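Local atomic coordinates of glycoprotein (Chandipura virus, PDB entry 5MDM), a protein that probably attaches the virus to host receptors and, on acidification in the endosome, drives fusion of the viral and endosomal membranes through conformational changes of its trimer. Residues A[15-20]-A[324-329]; A[20-25]-A[290-295]; A[44-49]-A[233-238]; A[180-185]-A[221-226]. All coordinates share one frame; numbering follows the deposited sequence.

Contact 1: A[15-20]-A[324-329]; sequences KPVTKN and GTLSFA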
loop_
_atom_site.group_PDB
_atom_site.type_symbol
_atom_site.label_atom_id
_atom_site.label_comp_id
_atom_site.label_asym_id
_atom_site.label_seq_id
_atom_site.Cartn_x
_atom_site.Cartn_y
_atom_site.Cartn_z
ATOM N N LYS A 15 25.048 33.840 15.119
ATOM C CA LYS A 15 25.453 35.106 14.522
ATOM C C LYS A 15 24.363 35.530 13.547
ATOM O O LYS A 15 23.713 34.680 12.938
ATOM C CB LYS A 15 26.787 34.957 13.787
ATOM C CG LYS A 15 27.968 34.596 14.679
ATOM C CD LYS A 15 28.981 33.733 13.935
ATOM C CE LYS A 15 29.435 34.389 12.638
ATOM N NZ LYS A 15 30.339 33.500 11.856
ATOM N N PRO A 16 24.146 36.844 13.404
ATOM C CA PRO A 16 23.103 37.341 12.500
ATOM C C PRO A 16 23.403 37.037 11.033
ATOM O O PRO A 16 24.534 37.215 10.581
ATOM C CB PRO A 16 23.127 38.854 12.739
ATOM C CG PRO A 16 23.735 39.013 14.088
ATOM C CD PRO A 16 24.754 37.926 14.189
ATOM N N VAL A 17 22.389 36.573 10.308
ATOM C CA VAL A 17 22.516 36.326 8.878
ATOM C C VAL A 17 22.634 37.650 8.136
ATOM O O VAL A 17 21.804 38.542 8.314
ATOM C CB VAL A 17 21.301 35.551 8.330
ATOM C CG1 VAL A 17 21.385 35.429 6.820
ATOM C CG2 VAL A 17 21.215 34.177 8.975
ATOM N N THR A 18 23.668 37.781 7.312
ATOM C CA THR A 18 23.896 39.020 6.574
ATOM C C THR A 18 23.992 38.805 5.064
ATOM O O THR A 18 23.272 39.443 4.294
ATOM C CB THR A 18 25.164 39.757 7.066
ATOM O OG1 THR A 18 26.300 38.888 6.966
ATOM C CG2 THR A 18 24.993 40.203 8.511
ATOM N N LYS A 19 24.878 37.904 4.648
ATOM C CA LYS A 19 25.154 37.690 3.226
ATOM C C LYS A 19 23.996 36.995 2.505
ATOM O O LYS A 19 23.933 37.003 1.274
ATOM C CB LYS A 19 26.468 36.915 3.041
ATOM C CG LYS A 19 27.058 36.970 1.633
ATOM C CD LYS A 19 28.472 36.393 1.600
ATOM C CE LYS A 19 29.018 36.293 0.179
ATOM N NZ LYS A 19 28.358 35.215 -0.616
ATOM N N ASN A 20 23.089 36.396 3.276
ATOM C CA ASN A 20 21.863 35.808 2.731
ATOM C C ASN A 20 22.070 34.660 1.743
ATOM O O ASN A 20 21.172 34.353 0.960
ATOM C CB ASN A 20 20.993 36.889 2.081
ATOM C CG ASN A 20 19.798 37.265 2.925
ATOM O OD1 ASN A 20 18.659 37.212 2.463
ATOM N ND2 ASN A 20 20.048 37.644 4.172
ATOM N N GLY A 324 13.662 38.953 16.739
ATOM C CA GLY A 324 13.179 39.403 15.446
ATOM C C GLY A 324 14.233 39.391 14.351
ATOM O O GLY A 324 13.984 39.849 13.235
ATOM N N THR A 325 15.410 38.860 14.662
ATOM C CA THR A 325 16.513 38.831 13.705
ATOM C C THR A 325 16.870 37.412 13.255
ATOM O O THR A 325 17.036 36.509 14.079
ATOM C CB THR A 325 17.766 39.518 14.283
ATOM O OG1 THR A 325 17.512 40.920 14.434
ATOM C CG2 THR A 325 18.973 39.314 13.373
ATOM N N LEU A 326 16.980 37.221 11.942
ATOM C CA LEU A 326 17.390 35.935 11.392
ATOM C C LEU A 326 18.843 35.651 11.738
ATOM O O LEU A 326 19.745 36.400 11.357
ATOM C CB LEU A 326 17.211 35.907 9.875
ATOM C CG LEU A 326 17.483 34.559 9.201
ATOM C CD1 LEU A 326 16.362 33.567 9.491
ATOM C CD2 LEU A 326 17.686 34.725 7.701
ATOM N N SER A 327 19.063 34.560 12.462
ATOM C CA SER A 327 20.404 34.178 12.869
ATOM C C SER A 327 20.726 32.762 12.413
ATOM O O SER A 327 19.852 31.894 12.359
ATOM C CB SER A 327 20.549 34.287 14.385
ATOM O OG SER A 327 20.202 35.586 14.831
ATOM N N PHE A 328 21.991 32.538 12.079
ATOM C CA PHE A 328 22.453 31.213 11.711
ATOM C C PHE A 328 23.482 30.731 12.726
ATOM O O PHE A 328 23.957 31.504 13.558
ATOM C CB PHE A 328 23.075 31.238 10.317
ATOM C CG PHE A 328 24.474 31.775 10.292
ATOM C CD1 PHE A 328 25.553 30.925 10.107
ATOM C CD2 PHE A 328 24.713 33.126 10.466
ATOM C CE1 PHE A 328 26.843 31.413 10.089
ATOM C CE2 PHE A 328 25.998 33.621 10.449
ATOM C CZ PHE A 328 27.066 32.762 10.261
ATOM N N ALA A 329 23.822 29.450 12.660
ATOM C CA ALA A 329 24.895 28.913 13.485
ATOM C C ALA A 329 25.496 27.675 12.835
ATOM O O ALA A 329 24.769 26.813 12.342
ATOM C CB ALA A 329 24.387 28.587 14.874
#
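Thr-325 opens the strand side of this contact, with its methyl CG2 lying 4.2 Å from Pro-16 CB. Leu-326 follows. Its carbonyl O accepts the N-H of Val-17 at 2.8 Å. The two side chains cross, with Leu-326 CG 3.8 Å from Val-17 CG2. Ser-327 faces Pro-16 in an antiparallel non-hydrogen-bonded pair. The CA atoms of Pro-16 and Ser-327 are 4.2 Å apart, and the two side chains diverge. Phe-328 and Lys-15 form the hydrogen-bonded pair. Lys-15 N gives to Phe-328 O at 3.0 Å, and Phe-328 N gives to Lys-15 O at 2.9 Å. Phe-328 CG stands between its own N and C (chi1 79°). Its ring and the Lys-15 side chain cross at a slant. The lysine chain bends at chi2 and chi3, and its CB and CE meet the CE2 and CZ corner of the ring. Val-17 CG2 touches Phe-328 CB at 3.7 Å. This is a short antiparallel pairing at the surface. It adds strand 15-16 to strand 325-338, which also pairs with strand 316-322 through Ser-327 and Thr-320. Tyr-319 of that strand touches Val-17 and Phe-328, while Trp-291 of helix 270-295 packs on Val-17.

Contact 2: A[20-25]-A[290-295]; sequences NTRYCP and TWDKVE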
loop_
_atom_site.group_PDB
_atom_site.type_symbol
_atom_site.label_atom_id
_atom_site.label_comp_id
_atom_site.label_asym_id
_atom_site.label_seq_id
_atom_site.Cartn_x
_atom_site.Cartn_y
_atom_site.Cartn_z
ATOM N N ASN A 20 23.089 36.396 3.276
ATOM C CA ASN A 20 21.863 35.808 2.731
ATOM C C ASN A 20 22.070 34.660 1.743
ATOM O O ASN A 20 21.172 34.353 0.960
ATOM C CB ASN A 20 20.993 36.889 2.081
ATOM C CG ASN A 20 19.798 37.265 2.925
ATOM O OD1 ASN A 20 18.659 37.212 2.463
ATOM N ND2 ASN A 20 20.048 37.644 4.172
ATOM N N THR A 21 23.243 34.032 1.774
ATOM C CA THR A 21 23.527 32.918 0.870
ATOM C C THR A 21 22.708 31.682 1.229
ATOM O O THR A 21 22.542 31.343 2.403
ATOM C CB THR A 21 25.024 32.551 0.831
ATOM O OG1 THR A 21 25.506 32.354 2.165
ATOM C CG2 THR A 21 25.833 33.651 0.151
ATOM N N ARG A 22 22.201 31.015 0.198
ATOM C CA ARG A 22 21.277 29.906 0.373
ATOM C C ARG A 22 21.991 28.570 0.234
ATOM O O ARG A 22 22.690 28.325 -0.749
ATOM C CB ARG A 22 20.142 30.010 -0.650
ATOM C CG ARG A 22 19.378 31.319 -0.566
ATOM C CD ARG A 22 19.044 31.877 -1.927
ATOM N NE ARG A 22 17.649 31.662 -2.295
ATOM C CZ ARG A 22 16.752 32.637 -2.407
ATOM N NH1 ARG A 22 17.102 33.893 -2.175
ATOM N NH2 ARG A 22 15.505 32.357 -2.753
ATOM N N TYR A 23 21.820 27.712 1.232
ATOM C CA TYR A 23 22.344 26.354 1.167
ATOM C C TYR A 23 21.183 25.371 1.071
ATOM O O TYR A 23 20.852 24.693 2.041
ATOM C CB TYR A 23 23.206 26.046 2.389
ATOM C CG TYR A 23 24.480 26.856 2.462
ATOM C CD1 TYR A 23 25.649 26.401 1.866
ATOM C CD2 TYR A 23 24.517 28.078 3.128
ATOM C CE1 TYR A 23 26.820 27.137 1.930
ATOM C CE2 TYR A 23 25.684 28.825 3.195
ATOM C CZ TYR A 23 26.832 28.347 2.594
ATOM O OH TYR A 23 27.997 29.080 2.652
ATOM N N CYS A 24 20.565 25.303 -0.104
ATOM C CA CYS A 24 19.381 24.476 -0.303
ATOM C C CYS A 24 19.656 23.251 -1.164
ATOM O O CYS A 24 20.183 23.361 -2.272
ATOM C CB CYS A 24 18.259 25.296 -0.937
ATOM S SG CYS A 24 17.538 26.498 0.161
ATOM N N PRO A 25 19.294 22.071 -0.654
ATOM C CA PRO A 25 18.761 21.910 0.696
ATOM C C PRO A 25 19.924 21.746 1.658
ATOM O O PRO A 25 21.028 21.447 1.209
ATOM C CB PRO A 25 17.983 20.607 0.594
ATOM C CG PRO A 25 18.760 19.815 -0.403
ATOM C CD PRO A 25 19.322 20.799 -1.394
ATOM N N THR A 290 11.324 29.914 1.351
ATOM C CA THR A 290 11.637 30.572 2.612
ATOM C C THR A 290 12.666 31.687 2.413
ATOM O O THR A 290 12.491 32.803 2.913
ATOM C CB THR A 290 12.148 29.569 3.666
ATOM O OG1 THR A 290 11.050 28.778 4.127
ATOM C CG2 THR A 290 12.780 30.297 4.861
ATOM N N TRP A 291 13.735 31.392 1.678
ATOM C CA TRP A 291 14.743 32.419 1.416
ATOM C C TRP A 291 14.190 33.564 0.566
ATOM O O TRP A 291 14.691 34.686 0.616
ATOM C CB TRP A 291 15.981 31.825 0.760
ATOM C CG TRP A 291 16.996 31.319 1.725
ATOM C CD1 TRP A 291 17.410 30.034 1.873
ATOM C CD2 TRP A 291 17.740 32.090 2.672
ATOM N NE1 TRP A 291 18.368 29.951 2.851
ATOM C CE2 TRP A 291 18.586 31.202 3.360
ATOM C CE3 TRP A 291 17.769 33.445 3.007
ATOM C CZ2 TRP A 291 19.454 31.622 4.364
ATOM C CZ3 TRP A 291 18.632 33.861 4.005
ATOM C CH2 TRP A 291 19.462 32.952 4.671
ATOM N N ASP A 292 13.159 33.275 -0.217
ATOM C CA ASP A 292 12.461 34.313 -0.956
ATOM C C ASP A 292 11.679 35.194 0.002
ATOM O O ASP A 292 11.586 36.401 -0.204
ATOM C CB ASP A 292 11.520 33.709 -1.994
ATOM C CG ASP A 292 12.248 33.249 -3.236
ATOM O OD1 ASP A 292 13.422 33.645 -3.411
ATOM O OD2 ASP A 292 11.644 32.506 -4.039
ATOM N N LYS A 293 11.110 34.588 1.043
ATOM C CA LYS A 293 10.424 35.364 2.072
ATOM C C LYS A 293 11.424 36.261 2.781
ATOM O O LYS A 293 11.141 37.432 3.043
ATOM C CB LYS A 293 9.699 34.465 3.078
ATOM C CG LYS A 293 8.461 33.783 2.516
ATOM C CD LYS A 293 7.702 33.010 3.581
ATOM C CE LYS A 293 6.572 32.192 2.962
ATOM N NZ LYS A 293 5.876 31.331 3.962
ATOM N N VAL A 294 12.601 35.714 3.074
ATOM C CA VAL A 294 13.669 36.497 3.690
ATOM C C VAL A 294 14.073 37.674 2.800
ATOM O O VAL A 294 14.205 38.804 3.272
ATOM C CB VAL A 294 14.905 35.627 3.999
ATOM C CG1 VAL A 294 16.104 36.494 4.346
ATOM C CG2 VAL A 294 14.597 34.669 5.130
ATOM N N GLU A 295 14.246 37.398 1.510
ATOM C CA GLU A 295 14.634 38.418 0.540
ATOM C C GLU A 295 13.614 39.549 0.479
ATOM O O GLU A 295 13.973 40.722 0.479
ATOM C CB GLU A 295 14.789 37.798 -0.845
ATOM C CG GLU A 295 15.945 38.364 -1.643
ATOM C CD GLU A 295 17.277 38.103 -0.971
ATOM O OE1 GLU A 295 17.830 36.998 -1.150
ATOM O OE2 GLU A 295 17.765 39.002 -0.253
#
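The end of helix 270-295 holds the loop 20-25 here through a tryptophan, an arginine and two acidic residues. Trp-291 and Arg-22 carry most of the contact. Arg-22 CG lies over one face of the indole, 3.5 Å from the centroid of the five-membered ring, in a CH-pi contact. Its CG is anti to the carbonyl carbon (chi1 -57°), and the chain then bends at chi2 and chi3. The Arg-22 and Trp-291 side chains slide past each other in opposite directions, the guanidinium and ring planes 32° apart. Trp-291 CB sits over the centre of the guanidinium face.

The outer nitrogens of Arg-22 meet two acids on the helix, Asp-292 and Glu-295, three residues apart and so about one turn. NH2 forms a salt bridge and hydrogen bond with Asp-292 OD1. The oxygen lies close to the guanidinium plane, but it is met from above its own carboxylate plane. Arg-22 NH1 makes a second salt bridge, to Glu-295 OE1 at 3.3 Å, with the two flat groups nearly coplanar. Gln-288, one turn earlier, accepts a hydrogen bond from NE, so all three guanidinium nitrogens have partners along one helix.

The loop is also tied covalently to this helix by the disulfide of Cys-24 with Cys-287. The helix end falls in a region assigned to trimerization by similarity. Cys-24 SG also lies at the edge of the indole, 3.9 Å from Trp-291 CD1. On the ring face, Asn-20 O sits above the rim. The Asn-20 side chain lies obliquely across the six-membered ring and against Val-294.

Contact 3: A[44-49]-A[233-238]; sequences STPIGA and GEWVSL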
loop_
_atom_site.group_PDB
_atom_site.type_symbol
_atom_site.label_atom_id
_atom_site.label_comp_id
_atom_site.label_asym_id
_atom_site.label_seq_id
_atom_site.Cartn_x
_atom_site.Cartn_y
_atom_site.Cartn_z
ATOM N N SER A 44 25.844 -5.099 -4.025
ATOM C CA SER A 44 24.612 -5.688 -4.490
ATOM C C SER A 44 23.633 -5.585 -3.336
ATOM O O SER A 44 24.022 -5.736 -2.179
ATOM C CB SER A 44 24.867 -7.148 -4.866
ATOM O OG SER A 44 23.677 -7.805 -5.249
ATOM N N THR A 45 22.371 -5.307 -3.634
ATOM C CA THR A 45 21.374 -5.216 -2.573
ATOM C C THR A 45 20.054 -5.846 -2.999
ATOM O O THR A 45 19.625 -5.687 -4.143
ATOM C CB THR A 45 21.178 -3.755 -2.076
ATOM O OG1 THR A 45 20.668 -3.768 -0.741
ATOM C CG2 THR A 45 20.235 -2.970 -2.971
ATOM N N PRO A 46 19.417 -6.593 -2.084
ATOM C CA PRO A 46 18.148 -7.266 -2.380
ATOM C C PRO A 46 17.005 -6.267 -2.535
ATOM O O PRO A 46 16.807 -5.414 -1.676
ATOM C CB PRO A 46 17.934 -8.150 -1.155
ATOM C CG PRO A 46 18.680 -7.472 -0.077
ATOM C CD PRO A 46 19.882 -6.877 -0.719
ATOM N N ILE A 47 16.264 -6.373 -3.631
ATOM C CA ILE A 47 15.227 -5.403 -3.947
ATOM C C ILE A 47 13.829 -5.992 -3.907
ATOM O O ILE A 47 12.864 -5.336 -4.301
ATOM C CB ILE A 47 15.433 -4.832 -5.338
ATOM C CG1 ILE A 47 15.264 -5.939 -6.380
ATOM C CG2 ILE A 47 16.791 -4.212 -5.426
ATOM C CD1 ILE A 47 15.475 -5.473 -7.789
ATOM N N GLY A 48 13.716 -7.228 -3.446
ATOM C CA GLY A 48 12.414 -7.850 -3.322
ATOM C C GLY A 48 12.424 -9.346 -3.524
ATOM O O GLY A 48 13.296 -9.900 -4.204
ATOM N N ALA A 49 11.443 -10.005 -2.919
ATOM C CA ALA A 49 11.272 -11.433 -3.100
ATOM C C ALA A 49 10.503 -11.677 -4.380
ATOM O O ALA A 49 9.403 -11.168 -4.564
ATOM C CB ALA A 49 10.539 -12.032 -1.927
ATOM N N GLY A 233 18.373 -2.767 9.128
ATOM C CA GLY A 233 18.018 -4.125 8.781
ATOM C C GLY A 233 18.175 -4.449 7.316
ATOM O O GLY A 233 17.903 -5.574 6.895
ATOM N N GLU A 234 18.611 -3.469 6.534
ATOM C CA GLU A 234 18.877 -3.693 5.118
ATOM C C GLU A 234 20.298 -4.217 4.901
ATOM O O GLU A 234 21.166 -4.067 5.760
ATOM C CB GLU A 234 18.614 -2.421 4.320
ATOM C CG GLU A 234 17.187 -1.929 4.454
ATOM C CD GLU A 234 16.865 -0.815 3.491
ATOM O OE1 GLU A 234 17.796 -0.317 2.834
ATOM O OE2 GLU A 234 15.682 -0.437 3.386
ATOM N N TRP A 235 20.536 -4.834 3.753
ATOM C CA TRP A 235 21.766 -5.592 3.553
ATOM C C TRP A 235 22.432 -5.249 2.222
ATOM O O TRP A 235 21.774 -5.141 1.188
ATOM C CB TRP A 235 21.439 -7.088 3.622
ATOM C CG TRP A 235 22.584 -8.030 3.465
ATOM C CD1 TRP A 235 23.285 -8.643 4.466
ATOM C CD2 TRP A 235 23.139 -8.512 2.237
ATOM N NE1 TRP A 235 24.255 -9.458 3.937
ATOM C CE2 TRP A 235 24.184 -9.397 2.570
ATOM C CE3 TRP A 235 22.858 -8.277 0.889
ATOM C CZ2 TRP A 235 24.949 -10.047 1.601
ATOM C CZ3 TRP A 235 23.624 -8.921 -0.071
ATOM C CH2 TRP A 235 24.654 -9.797 0.291
ATOM N N VAL A 236 23.741 -5.059 2.244
ATOM C CA VAL A 236 24.465 -4.918 0.987
ATOM C C VAL A 236 25.588 -5.936 0.964
ATOM O O VAL A 236 26.068 -6.349 2.011
ATOM C CB VAL A 236 25.024 -3.492 0.762
ATOM C CG1 VAL A 236 23.893 -2.467 0.770
ATOM C CG2 VAL A 236 26.084 -3.153 1.800
ATOM N N SER A 237 25.995 -6.353 -0.229
ATOM C CA SER A 237 27.019 -7.374 -0.355
ATOM C C SER A 237 28.408 -6.765 -0.222
ATOM O O SER A 237 28.647 -5.643 -0.666
ATOM C CB SER A 237 26.880 -8.091 -1.694
ATOM O OG SER A 237 27.046 -7.182 -2.760
ATOM N N LEU A 238 29.319 -7.513 0.394
ATOM C CA LEU A 238 30.697 -7.069 0.573
ATOM C C LEU A 238 31.615 -8.275 0.660
ATOM O O LEU A 238 31.481 -9.085 1.580
ATOM C CB LEU A 238 30.809 -6.255 1.856
ATOM C CG LEU A 238 32.205 -5.894 2.355
ATOM C CD1 LEU A 238 32.940 -5.076 1.317
ATOM C CD2 LEU A 238 32.086 -5.123 3.654
#
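Strands 44-49 and 235-237 run roughly antiparallel, at 140° between their directions, and their axes approach to 4.8 Å. The closest CA pair is Thr-45 with Val-236. One backbone hydrogen bond joins them, from Ser-237 N to Ser-44 O at 2.8 Å. The same carbonyl oxygen receives a CA-H...O contact from Val-236 CA at 3.3 Å.

Thr-45 adds a side-chain link. Its OG1 is anti to the backbone N (chi1 -156°) and donates to Trp-235 O at 2.6 Å. The hydroxyl is tilted 25° from the carbonyl plane. Thr-45 OG1 also hydrogen-bonds with Thr-265 OG1, so two groups hold this hydroxyl. Pro-46 comes next. Its CD touches Trp-235 CE3 at 3.7 Å, at the edge of the indole, and the two side chains cross at about a right angle. The same CD lies near Trp-235 O. Trp-235 CZ3 is also near Ser-44 O, while the indole NE1 hydrogen-bonds to Leu-220 O. Ser-237 OG lies 2.7 Å from Ser-44 N. Ser-44 OG turns to a different partner, Arg-225 NH2.

The contact is buried near the centre of the chain. It joins the outermost strands of two antiparallel sheets, 36-49 of a four-stranded sheet and 235-237 of a three-stranded one. By similarity, segment 44-49 belongs to the fusion peptide region. Strand 180-192 lies beside it in its sheet, with Thr-183 and Thr-45 joined by backbone hydrogen bonding, while Arg-225 of strand 225-229 touches both Trp-235 and Ser-237.

Contact 4: A[180-185]-A[221-226]; sequences QSFTPL and SYCGRN
Phe-182 is the centre of this contact and has the most surface buried by it. Tyr-222, Cys-223 and Arg-225 of the hairpin gather round its ring. Arg-225 reaches toward it tip to tip. Arg-225 NH2 lies 3.1 Å above the Phe-182 ring plane, toward the rim, nearest CD2 and CG. Arg-225 CZ is 4.1 Å from the Phe-182 ring centroid and only 7° off the normal, which makes this a cation-pi contact. The guanidinium is not stacked flat, since its plane is turned 50° from the ring. The arginine chain is extended from CG to NE.

Tyr-222 meets the far end of the same ring. Phe-182 CZ lies 3.7 Å from Tyr-222 CD2, each atom near the plane of the other ring. Beyond it, the Gln-180 side chain crosses the tyrosine at about a right angle, with its CG 3.8 Å from Tyr-222 OH. The Tyr-222 side chain also comes about 3 Å from that of Asp-138, a site of interaction with host Vim. Cys-223 also borders the phenyl ring. Its CB is 3.8 Å from Phe-182 CZ, and its SG lies at the phenyl edge, 5.0 Å from the centroid.

Tyr-222 to Arg-225 form a type I' turn, the tight connection of the beta hairpin between strands 218-222 and 225-229. Cys-223 forms a disulfide with Cys-178. Across the two segments there is no hydrogen bond. The contact probably relies on the arginine over the phenyl face and on apolar and sulfur contacts. Arg-225 NH2 also hydrogen-bonds to Ser-44 OG, which would help keep the charge over the ring.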
loop_
_atom_site.group_PDB
_atom_site.type_symbol
_atom_site.label_atom_id
_atom_site.label_comp_id
_atom_site.label_asym_id
_atom_site.label_seq_id
_atom_site.Cartn_x
_atom_site.Cartn_y
_atom_site.Cartn_z
ATOM N N GLN A 180 15.290 -14.199 -3.804
ATOM C CA GLN A 180 15.409 -12.751 -3.740
ATOM C C GLN A 180 16.126 -12.192 -4.965
ATOM O O GLN A 180 17.134 -12.744 -5.417
ATOM C CB GLN A 180 16.174 -12.367 -2.475
ATOM C CG GLN A 180 15.907 -10.966 -1.998
ATOM C CD GLN A 180 14.595 -10.857 -1.262
ATOM O OE1 GLN A 180 13.960 -11.870 -0.948
ATOM N NE2 GLN A 180 14.177 -9.626 -0.976
ATOM N N SER A 181 15.605 -11.094 -5.500
ATOM C CA SER A 181 16.263 -10.397 -6.599
ATOM C C SER A 181 17.180 -9.300 -6.071
ATOM O O SER A 181 16.910 -8.702 -5.031
ATOM C CB SER A 181 15.231 -9.799 -7.546
ATOM O OG SER A 181 14.387 -10.813 -8.053
ATOM N N PHE A 182 18.264 -9.039 -6.790
ATOM C CA PHE A 182 19.234 -8.041 -6.358
ATOM C C PHE A 182 19.421 -6.932 -7.381
ATOM O O PHE A 182 18.847 -6.967 -8.471
ATOM C CB PHE A 182 20.573 -8.698 -6.056
ATOM C CG PHE A 182 20.570 -9.517 -4.810
ATOM C CD1 PHE A 182 19.983 -10.770 -4.790
ATOM C CD2 PHE A 182 21.151 -9.033 -3.649
ATOM C CE1 PHE A 182 19.977 -11.533 -3.640
ATOM C CE2 PHE A 182 21.148 -9.788 -2.493
ATOM C CZ PHE A 182 20.559 -11.043 -2.489
ATOM N N THR A 183 20.216 -5.937 -7.009
ATOM C CA THR A 183 20.648 -4.918 -7.953
ATOM C C THR A 183 22.048 -4.433 -7.610
ATOM O O THR A 183 22.417 -4.340 -6.434
ATOM C CB THR A 183 19.693 -3.714 -8.004
ATOM O OG1 THR A 183 20.109 -2.832 -9.053
ATOM C CG2 THR A 183 19.717 -2.945 -6.692
ATOM N N PRO A 184 22.846 -4.141 -8.643
ATOM C CA PRO A 184 24.168 -3.563 -8.410
ATOM C C PRO A 184 24.036 -2.182 -7.781
ATOM O O PRO A 184 23.049 -1.475 -7.981
ATOM C CB PRO A 184 24.775 -3.482 -9.816
ATOM C CG PRO A 184 23.624 -3.554 -10.744
ATOM C CD PRO A 184 22.594 -4.398 -10.066
ATOM N N LEU A 185 25.047 -1.799 -7.019
ATOM C CA LEU A 185 24.937 -0.642 -6.165
ATOM C C LEU A 185 26.340 -0.207 -5.795
ATOM O O LEU A 185 27.152 -1.020 -5.370
ATOM C CB LEU A 185 24.180 -1.052 -4.904
ATOM C CG LEU A 185 23.851 0.007 -3.865
ATOM C CD1 LEU A 185 22.896 1.007 -4.468
ATOM C CD2 LEU A 185 23.240 -0.641 -2.645
ATOM N N SER A 221 25.837 -13.357 6.084
ATOM C CA SER A 221 25.877 -14.032 4.797
ATOM C C SER A 221 24.463 -14.215 4.288
ATOM O O SER A 221 23.643 -14.875 4.926
ATOM C CB SER A 221 26.558 -15.391 4.922
ATOM O OG SER A 221 26.652 -16.023 3.656
ATOM N N TYR A 222 24.179 -13.628 3.135
ATOM C CA TYR A 222 22.830 -13.641 2.595
ATOM C C TYR A 222 22.819 -14.135 1.155
ATOM O O TYR A 222 23.566 -13.635 0.313
ATOM C CB TYR A 222 22.221 -12.243 2.670
ATOM C CG TYR A 222 20.752 -12.205 2.358
ATOM C CD1 TYR A 222 19.829 -12.780 3.219
ATOM C CD2 TYR A 222 20.284 -11.592 1.207
ATOM C CE1 TYR A 222 18.480 -12.747 2.944
ATOM C CE2 TYR A 222 18.932 -11.553 0.923
ATOM C CZ TYR A 222 18.035 -12.133 1.795
ATOM O OH TYR A 222 16.691 -12.099 1.518
ATOM N N CYS A 223 21.965 -15.116 0.886
ATOM C CA CYS A 223 21.833 -15.675 -0.451
ATOM C C CYS A 223 23.168 -16.150 -1.012
ATOM O O CYS A 223 23.479 -15.926 -2.181
ATOM C CB CYS A 223 21.189 -14.663 -1.394
ATOM S SG CYS A 223 19.402 -14.536 -1.215
ATOM N N GLY A 224 23.959 -16.793 -0.161
ATOM C CA GLY A 224 25.198 -17.403 -0.593
ATOM C C GLY A 224 26.351 -16.440 -0.786
ATOM O O GLY A 224 27.350 -16.795 -1.407
ATOM N N ARG A 225 26.229 -15.225 -0.267
ATOM C CA ARG A 225 27.364 -14.302 -0.315
ATOM C C ARG A 225 27.502 -13.362 0.882
ATOM O O ARG A 225 26.517 -12.986 1.516
ATOM C CB ARG A 225 27.439 -13.544 -1.646
ATOM C CG ARG A 225 26.219 -12.738 -2.055
ATOM C CD ARG A 225 26.419 -12.298 -3.506
ATOM N NE ARG A 225 25.499 -11.261 -3.973
ATOM C CZ ARG A 225 24.328 -11.501 -4.555
ATOM N NH1 ARG A 225 23.903 -12.750 -4.725
ATOM N NH2 ARG A 225 23.577 -10.487 -4.959
ATOM N N ASN A 226 28.747 -13.013 1.189
ATOM C CA ASN A 226 29.061 -12.197 2.349
ATOM C C ASN A 226 28.560 -10.787 2.175
ATOM O O ASN A 226 28.630 -10.223 1.085
ATOM C CB ASN A 226 30.567 -12.147 2.586
ATOM C CG ASN A 226 31.165 -13.509 2.844
ATOM O OD1 ASN A 226 30.655 -14.289 3.655
ATOM N ND2 ASN A 226 32.258 -13.804 2.154
#

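How the contacts relate
The contacts form two groups at different places in an elongated chain. Contacts 1 and 2 have centres 11 Å apart, share Asn-20, and touch where Trp-291 meets Val-17 and Leu-326. Contacts 3 and 4 lie near the centre of the chain, with centres 6 Å apart, and join the same two sheets, strands 36-49 and 180-192 being neighbours in one and strands 225-229 and 235-237 in the other. About 38 Å separates the centres of contacts 2 and 3. Along the sequence all are nested: 4 within 3, 3 within 2, 2 within 1. Contacts 1 and 2 thus bring residues near the N-terminus onto late parts of the chain, enclosing the region assigned by similarity to the fusion peptide.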